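Local coordinates for DR hemagglutinin structural subunit (Escherichia coli, PDB 1USQ), which forms the fimbrial adhesin of uropathogenic strains, binding the Dr blood group antigen and mediating adherence to the upper urinary tract, at residues V54-L59 with G120-Y125; G43-A48 with I124-Q129. The protein carries 3 engineered substitutions. All blocks are in the same frame, centred on the assembly; numbering follows the deposited sequence.

Contact 1. Residues V54-L59 with G120-Y125. With CLM (chloramphenicol), chain K.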
loop_
_atom_site.group_PDB
_atom_site.type_symbol
_atom_site.label_atom_id
_atom_site.label_comp_id
_atom_site.label_asym_id
_atom_site.label_seq_id
_atom_site.Cartn_x
_atom_site.Cartn_y
_atom_site.Cartn_z
ATOM N N VAL A 54 9.132 7.130 -14.990
ATOM C CA VAL A 54 8.877 5.723 -14.725
ATOM C C VAL A 54 10.124 4.961 -15.170
ATOM O O VAL A 54 10.507 5.017 -16.337
ATOM C CB VAL A 54 7.634 5.204 -15.538
ATOM C CG1 VAL A 54 7.465 3.673 -15.379
ATOM C CG2 VAL A 54 6.375 5.934 -15.100
ATOM N N THR A 55 10.783 4.272 -14.249
ATOM C CA THR A 55 11.986 3.539 -14.632
ATOM C C THR A 55 11.603 2.220 -15.262
ATOM O O THR A 55 10.604 1.591 -14.877
ATOM C CB THR A 55 12.906 3.258 -13.437
ATOM O OG1 THR A 55 12.198 2.448 -12.486
ATOM C CG2 THR A 55 13.360 4.581 -12.774
ATOM N N VAL A 56 12.413 1.803 -16.230
ATOM C CA VAL A 56 12.222 0.539 -16.915
ATOM C C VAL A 56 13.581 -0.095 -17.064
ATOM O O VAL A 56 14.542 0.557 -17.474
ATOM C CB VAL A 56 11.618 0.754 -18.333
ATOM C CG1 VAL A 56 11.465 -0.604 -19.067
ATOM C CG2 VAL A 56 10.284 1.488 -18.247
ATOM N N GLN A 57 13.676 -1.352 -16.662
ATOM C CA GLN A 57 14.911 -2.098 -16.758
ATOM C C GLN A 57 14.545 -3.501 -17.214
ATOM O O GLN A 57 13.915 -4.251 -16.478
ATOM C CB GLN A 57 15.615 -2.159 -15.396
ATOM C CG GLN A 57 16.170 -0.820 -14.928
ATOM C CD GLN A 57 17.473 -0.473 -15.597
ATOM O OE1 GLN A 57 17.940 -1.194 -16.469
ATOM N NE2 GLN A 57 18.108 0.595 -15.141
ATOM N N ALA A 58 14.883 -3.822 -18.453
ATOM C CA ALA A 58 14.600 -5.142 -19.017
ATOM C C ALA A 58 15.826 -6.045 -18.950
ATOM O O ALA A 58 16.973 -5.581 -19.050
ATOM C CB ALA A 58 14.119 -5.003 -20.489
ATOM N N LEU A 59 15.566 -7.335 -18.757
ATOM C CA LEU A 59 16.606 -8.364 -18.689
ATOM C C LEU A 59 16.103 -9.590 -19.457
ATOM O O LEU A 59 14.939 -9.961 -19.328
ATOM C CB LEU A 59 16.861 -8.788 -17.228
ATOM C CG LEU A 59 17.440 -7.748 -16.276
ATOM C CD1 LEU A 59 16.339 -7.059 -15.454
ATOM C CD2 LEU A 59 18.490 -8.363 -15.376
ATOM N N GLY A 120 15.671 2.321 -19.409
ATOM C CA GLY A 120 15.543 3.748 -19.635
ATOM C C GLY A 120 14.455 4.338 -18.779
ATOM O O GLY A 120 13.885 3.662 -17.931
ATOM N N ILE A 121 14.199 5.625 -18.994
ATOM C CA ILE A 121 13.190 6.354 -18.263
ATOM C C ILE A 121 12.054 6.672 -19.218
ATOM O O ILE A 121 12.288 7.143 -20.329
ATOM C CB ILE A 121 13.746 7.707 -17.768
ATOM C CG1 ILE A 121 14.892 7.492 -16.765
ATOM C CG2 ILE A 121 12.622 8.573 -17.188
ATOM C CD1 ILE A 121 14.507 6.631 -15.564
ATOM N N ILE A 122 10.828 6.415 -18.780
ATOM C CA ILE A 122 9.644 6.784 -19.546
ATOM C C ILE A 122 9.017 7.955 -18.808
ATOM O O ILE A 122 8.703 7.852 -17.630
ATOM C CB ILE A 122 8.627 5.625 -19.591
ATOM C CG1 ILE A 122 9.220 4.420 -20.341
ATOM C CG2 ILE A 122 7.303 6.088 -20.249
ATOM C CD1 ILE A 122 9.148 4.539 -21.870
ATOM N N GLY A 123 8.880 9.088 -19.476
ATOM C CA GLY A 123 8.272 10.236 -18.834
ATOM C C GLY A 123 6.754 10.267 -19.020
ATOM O O GLY A 123 6.234 9.874 -20.058
ATOM N N ILE A 124 6.058 10.742 -18.000
ATOM C CA ILE A 124 4.613 10.905 -18.059
ATOM C C ILE A 124 4.347 12.396 -18.014
ATOM O O ILE A 124 4.774 13.079 -17.084
ATOM C CB ILE A 124 3.900 10.241 -16.860
ATOM C CG1 ILE A 124 4.300 8.758 -16.738
ATOM C CG2 ILE A 124 2.386 10.357 -17.025
ATOM C CD1 ILE A 124 4.007 7.913 -18.005
ATOM N N TYR A 125 3.679 12.899 -19.049
ATOM C CA TYR A 125 3.427 14.331 -19.203
ATOM C C TYR A 125 1.945 14.632 -19.421
ATOM O O TYR A 125 1.260 13.926 -20.173
ATOM C CB TYR A 125 4.201 14.861 -20.418
ATOM C CG TYR A 125 5.686 14.571 -20.375
ATOM C CD1 TYR A 125 6.574 15.480 -19.817
ATOM C CD2 TYR A 125 6.197 13.383 -20.907
ATOM C CE1 TYR A 125 7.943 15.198 -19.758
ATOM C CE2 TYR A 125 7.549 13.085 -20.840
ATOM C CZ TYR A 125 8.418 14.004 -20.283
ATOM O OH TYR A 125 9.762 13.710 -20.219
HETATM C C1 CLM K . 9.873 13.560 -16.598
HETATM CL CL1 CLM K . 8.111 13.251 -16.645
HETATM CL CL2 CLM K . 10.772 12.056 -16.917
HETATM C C2 CLM K . 10.205 14.135 -15.162
HETATM O O2 CLM K . 9.479 13.867 -14.190
HETATM N N2 CLM K . 11.161 14.985 -15.146
HETATM C C3 CLM K . 11.988 15.984 -14.454
HETATM C C4 CLM K . 11.543 17.406 -14.834
HETATM O O4 CLM K . 10.389 17.839 -14.079
HETATM C C5 CLM K . 13.485 15.716 -14.703
HETATM O O5 CLM K . 13.717 15.997 -16.082
HETATM C C6 CLM K . 13.841 14.292 -14.328
HETATM C C7 CLM K . 13.564 13.819 -13.040
HETATM C C8 CLM K . 13.917 12.494 -12.689
HETATM C C9 CLM K . 14.563 11.739 -13.673
HETATM N N9 CLM K . 14.972 10.338 -13.316
HETATM O O9A CLM K . 15.575 9.717 -14.199
HETATM O O9B CLM K . 14.689 9.908 -12.221
HETATM C C10 CLM K . 14.836 12.199 -14.925
HETATM C C11 CLM K . 14.467 13.487 -15.273
#

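Contact 2. Residues G43-A48 with I124-Q129. With CLM (chloramphenicol), chain K.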
loop_
_atom_site.group_PDB
_atom_site.type_symbol
_atom_site.label_atom_id
_atom_site.label_comp_id
_atom_site.label_asym_id
_atom_site.label_seq_id
_atom_site.Cartn_x
_atom_site.Cartn_y
_atom_site.Cartn_z
ATOM N N GLY A 43 -4.145 24.302 -11.566
ATOM C CA GLY A 43 -3.533 25.350 -12.367
ATOM C C GLY A 43 -2.154 24.945 -12.895
ATOM O O GLY A 43 -1.666 25.526 -13.868
ATOM N N GLN A 44 -1.529 23.949 -12.262
ATOM C CA GLN A 44 -0.214 23.459 -12.717
ATOM C C GLN A 44 -0.310 22.387 -13.802
ATOM O O GLN A 44 0.713 21.902 -14.305
ATOM C CB GLN A 44 0.616 22.912 -11.557
ATOM C CG GLN A 44 1.149 23.962 -10.619
ATOM C CD GLN A 44 1.829 23.351 -9.398
ATOM O OE1 GLN A 44 3.052 23.398 -9.262
ATOM N NE2 GLN A 44 1.042 22.738 -8.534
ATOM N N LEU A 45 -1.531 21.988 -14.132
ATOM C CA LEU A 45 -1.735 20.938 -15.124
ATOM C C LEU A 45 -1.750 21.519 -16.523
ATOM O O LEU A 45 -2.713 21.340 -17.281
ATOM C CB LEU A 45 -3.034 20.174 -14.842
ATOM C CG LEU A 45 -3.094 19.527 -13.442
ATOM C CD1 LEU A 45 -4.433 18.860 -13.212
ATOM C CD2 LEU A 45 -1.966 18.525 -13.288
ATOM N N THR A 46 -0.668 22.215 -16.861
ATOM C CA THR A 46 -0.526 22.819 -18.172
ATOM C C THR A 46 -0.009 21.799 -19.193
ATOM O O THR A 46 0.449 20.702 -18.832
ATOM C CB THR A 46 0.414 24.041 -18.113
ATOM O OG1 THR A 46 1.643 23.662 -17.479
ATOM C CG2 THR A 46 -0.231 25.170 -17.298
ATOM N N ASP A 47 -0.093 22.159 -20.468
ATOM C CA ASP A 47 0.319 21.258 -21.535
ATOM C C ASP A 47 1.781 20.881 -21.407
ATOM O O ASP A 47 2.618 21.740 -21.187
ATOM C CB ASP A 47 0.039 21.870 -22.911
ATOM C CG ASP A 47 0.190 20.861 -24.027
ATOM O OD1 ASP A 47 -0.055 19.653 -23.777
ATOM O OD2 ASP A 47 0.638 21.258 -25.118
ATOM N N ALA A 48 2.066 19.580 -21.521
ATOM C CA ALA A 48 3.436 19.041 -21.414
ATOM C C ALA A 48 4.041 19.066 -19.997
ATOM O O ALA A 48 5.203 18.737 -19.816
ATOM C CB ALA A 48 4.373 19.710 -22.411
ATOM N N ILE A 124 6.058 10.742 -18.000
ATOM C CA ILE A 124 4.613 10.905 -18.059
ATOM C C ILE A 124 4.347 12.396 -18.014
ATOM O O ILE A 124 4.774 13.079 -17.084
ATOM C CB ILE A 124 3.900 10.241 -16.860
ATOM C CG1 ILE A 124 4.300 8.758 -16.738
ATOM C CG2 ILE A 124 2.386 10.357 -17.025
ATOM C CD1 ILE A 124 4.007 7.913 -18.005
ATOM N N TYR A 125 3.679 12.899 -19.049
ATOM C CA TYR A 125 3.427 14.331 -19.203
ATOM C C TYR A 125 1.945 14.632 -19.421
ATOM O O TYR A 125 1.260 13.926 -20.173
ATOM C CB TYR A 125 4.201 14.861 -20.418
ATOM C CG TYR A 125 5.686 14.571 -20.375
ATOM C CD1 TYR A 125 6.574 15.480 -19.817
ATOM C CD2 TYR A 125 6.197 13.383 -20.907
ATOM C CE1 TYR A 125 7.943 15.198 -19.758
ATOM C CE2 TYR A 125 7.549 13.085 -20.840
ATOM C CZ TYR A 125 8.418 14.004 -20.283
ATOM O OH TYR A 125 9.762 13.710 -20.219
ATOM N N VAL A 126 1.488 15.756 -18.883
ATOM C CA VAL A 126 0.111 16.197 -19.128
ATOM C C VAL A 126 -0.087 16.438 -20.640
ATOM O O VAL A 126 0.753 17.067 -21.286
ATOM C CB VAL A 126 -0.219 17.490 -18.342
ATOM C CG1 VAL A 126 -1.565 18.093 -18.814
ATOM C CG2 VAL A 126 -0.248 17.201 -16.822
ATOM N N ASP A 127 -1.158 15.870 -21.204
ATOM C CA ASP A 127 -1.451 16.009 -22.646
ATOM C C ASP A 127 -2.605 16.993 -22.851
ATOM O O ASP A 127 -3.773 16.630 -22.709
ATOM C CB ASP A 127 -1.813 14.647 -23.248
ATOM C CG ASP A 127 -2.157 14.723 -24.747
ATOM O OD1 ASP A 127 -1.825 15.726 -25.398
ATOM O OD2 ASP A 127 -2.730 13.752 -25.278
ATOM N N GLY A 128 -2.268 18.241 -23.168
ATOM C CA GLY A 128 -3.271 19.294 -23.321
ATOM C C GLY A 128 -3.532 19.902 -21.941
ATOM O O GLY A 128 -3.569 19.185 -20.947
ATOM N N GLN A 129 -3.657 21.225 -21.866
ATOM C CA GLN A 129 -3.902 21.874 -20.578
ATOM C C GLN A 129 -5.213 21.348 -20.001
ATOM O O GLN A 129 -6.232 21.253 -20.702
ATOM C CB GLN A 129 -3.946 23.406 -20.717
ATOM C CG GLN A 129 -5.278 23.955 -21.286
ATOM C CD GLN A 129 -6.344 24.121 -20.217
ATOM O OE1 GLN A 129 -6.052 24.108 -19.021
ATOM N NE2 GLN A 129 -7.588 24.264 -20.643
HETATM C C1 CLM K . 9.873 13.560 -16.598
HETATM CL CL1 CLM K . 8.111 13.251 -16.645
HETATM CL CL2 CLM K . 10.772 12.056 -16.917
HETATM C C2 CLM K . 10.205 14.135 -15.162
HETATM O O2 CLM K . 9.479 13.867 -14.190
HETATM N N2 CLM K . 11.161 14.985 -15.146
HETATM C C3 CLM K . 11.988 15.984 -14.454
HETATM C C4 CLM K . 11.543 17.406 -14.834
HETATM O O4 CLM K . 10.389 17.839 -14.079
HETATM C C5 CLM K . 13.485 15.716 -14.703
HETATM O O5 CLM K . 13.717 15.997 -16.082
HETATM C C6 CLM K . 13.841 14.292 -14.328
HETATM C C7 CLM K . 13.564 13.819 -13.040
HETATM C C8 CLM K . 13.917 12.494 -12.689
HETATM C C9 CLM K . 14.563 11.739 -13.673
HETATM N N9 CLM K . 14.972 10.338 -13.316
HETATM O O9A CLM K . 15.575 9.717 -14.199
HETATM O O9B CLM K . 14.689 9.908 -12.221
HETATM C C10 CLM K . 14.836 12.199 -14.925
HETATM C C11 CLM K . 14.467 13.487 -15.273
#

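Contact 1. Residues V54-L59 with G120-Y125
Val-54 and Ile-122 form the tight end of this antiparallel pairing, joined by two backbone bonds: Val-54 N to Ile-122 O (2.8 Å) and the nearly straight Ile-122 N to Val-54 O (2.8 Å, 177° at the hydrogen). A second such pair, Val-56 with Gly-120, follows after the non-hydrogen-bonded pair Thr-55 with Ile-121. The side chains of Val-54, Val-56 and Ile-122 share the buried face of the sheet. There the CG2 branch of Val-54 lies against Ile-124 CG1 (3.9 Å), and CG2 of Val-56 meets Ile-122 CG1 (3.8 Å); both valines hold CG2 on the side of their own backbone N, opposite the carbonyl carbon. Ile-95 adds to the packing on Ile-122, and Val-31 and Val-33 of a second subunit close over the valines. The other face is looser. Ile-121 folds its CD1 back to Thr-55 CG2 (3.6 Å), and its CG1 touches the nitro oxygen O9A of chloramphenicol (3.5 Å), while one chlorine of the drug, CL1, sits over the Tyr-125 ring, offset toward its rim. A buried apolar face and a partly exposed outer one, here carrying the chloramphenicol site, typify neighbouring antiparallel strands of the immunoglobulin-like beta-sandwich of fimbrial subunits.

Contact 2. Residues G43-A48 with I124-Q129
The loop 43-48 runs past the end of strand 119-126 and the turn after it at 119° between end-to-end directions, coming closest where Thr-46 faces Gln-129 and Ala-48 faces Val-126. Ala-48 N donates to Val-126 O (2.8 Å). Asp-47 makes the second bond: its chi1 of -168° carries CG to the far side from the backbone N, the carboxylate swings across to the turn, and OD1 takes the N-H of Gly-128 (2.7 Å) from above the carboxylate plane. Val-126 points toward the loop, its CG1 pressed on Thr-46 O (3.3 Å), and its side chain crosses that of Leu-45 at about a right angle, CG2 to CD2 4.1 Å. Leu-45, centre of an inverse gamma turn, also packs on Leu-23 and Val-25, while its carbonyl O receives the CA-H of Gln-129 (3.5 Å). At the strand end, Ala-48 O lies at the edge of the Tyr-125 ring, near its plane and 3.5 Å from CD1. Polar bonds to backbone groups thus lie beside the apolar contact of Val-126 with Leu-45. Because Asp-127 OD1 is 4.6 Å from Asp-47 OD1, like charge may raise the proton affinity of either carboxylate; the Gly-128 N-H may partly offset this at Asp-47, whose solvent exposure probably keeps the effect modest.

Overall arrangement
From the N terminus, the chain reaches the loop 43-48 first, passes directly into strand 50-59, and returns much later along strand 119-126 and the turn beyond it. Contact 1 closes the inner loop, with 60 residues between its segments; contact 2 closes a wider one that encloses it, with 75 between. Their second segments overlap in the chain, so the two share Ile-124 and Tyr-125. Contact 1 joins the neighbouring strands within the sheet, whereas contact 2, centred about 19 Å from the centre of contact 1, fastens the preceding loop to the outgoing turn. Chloramphenicol touches the shared residues and, in contact 1, also Ile-121 and Gly-123.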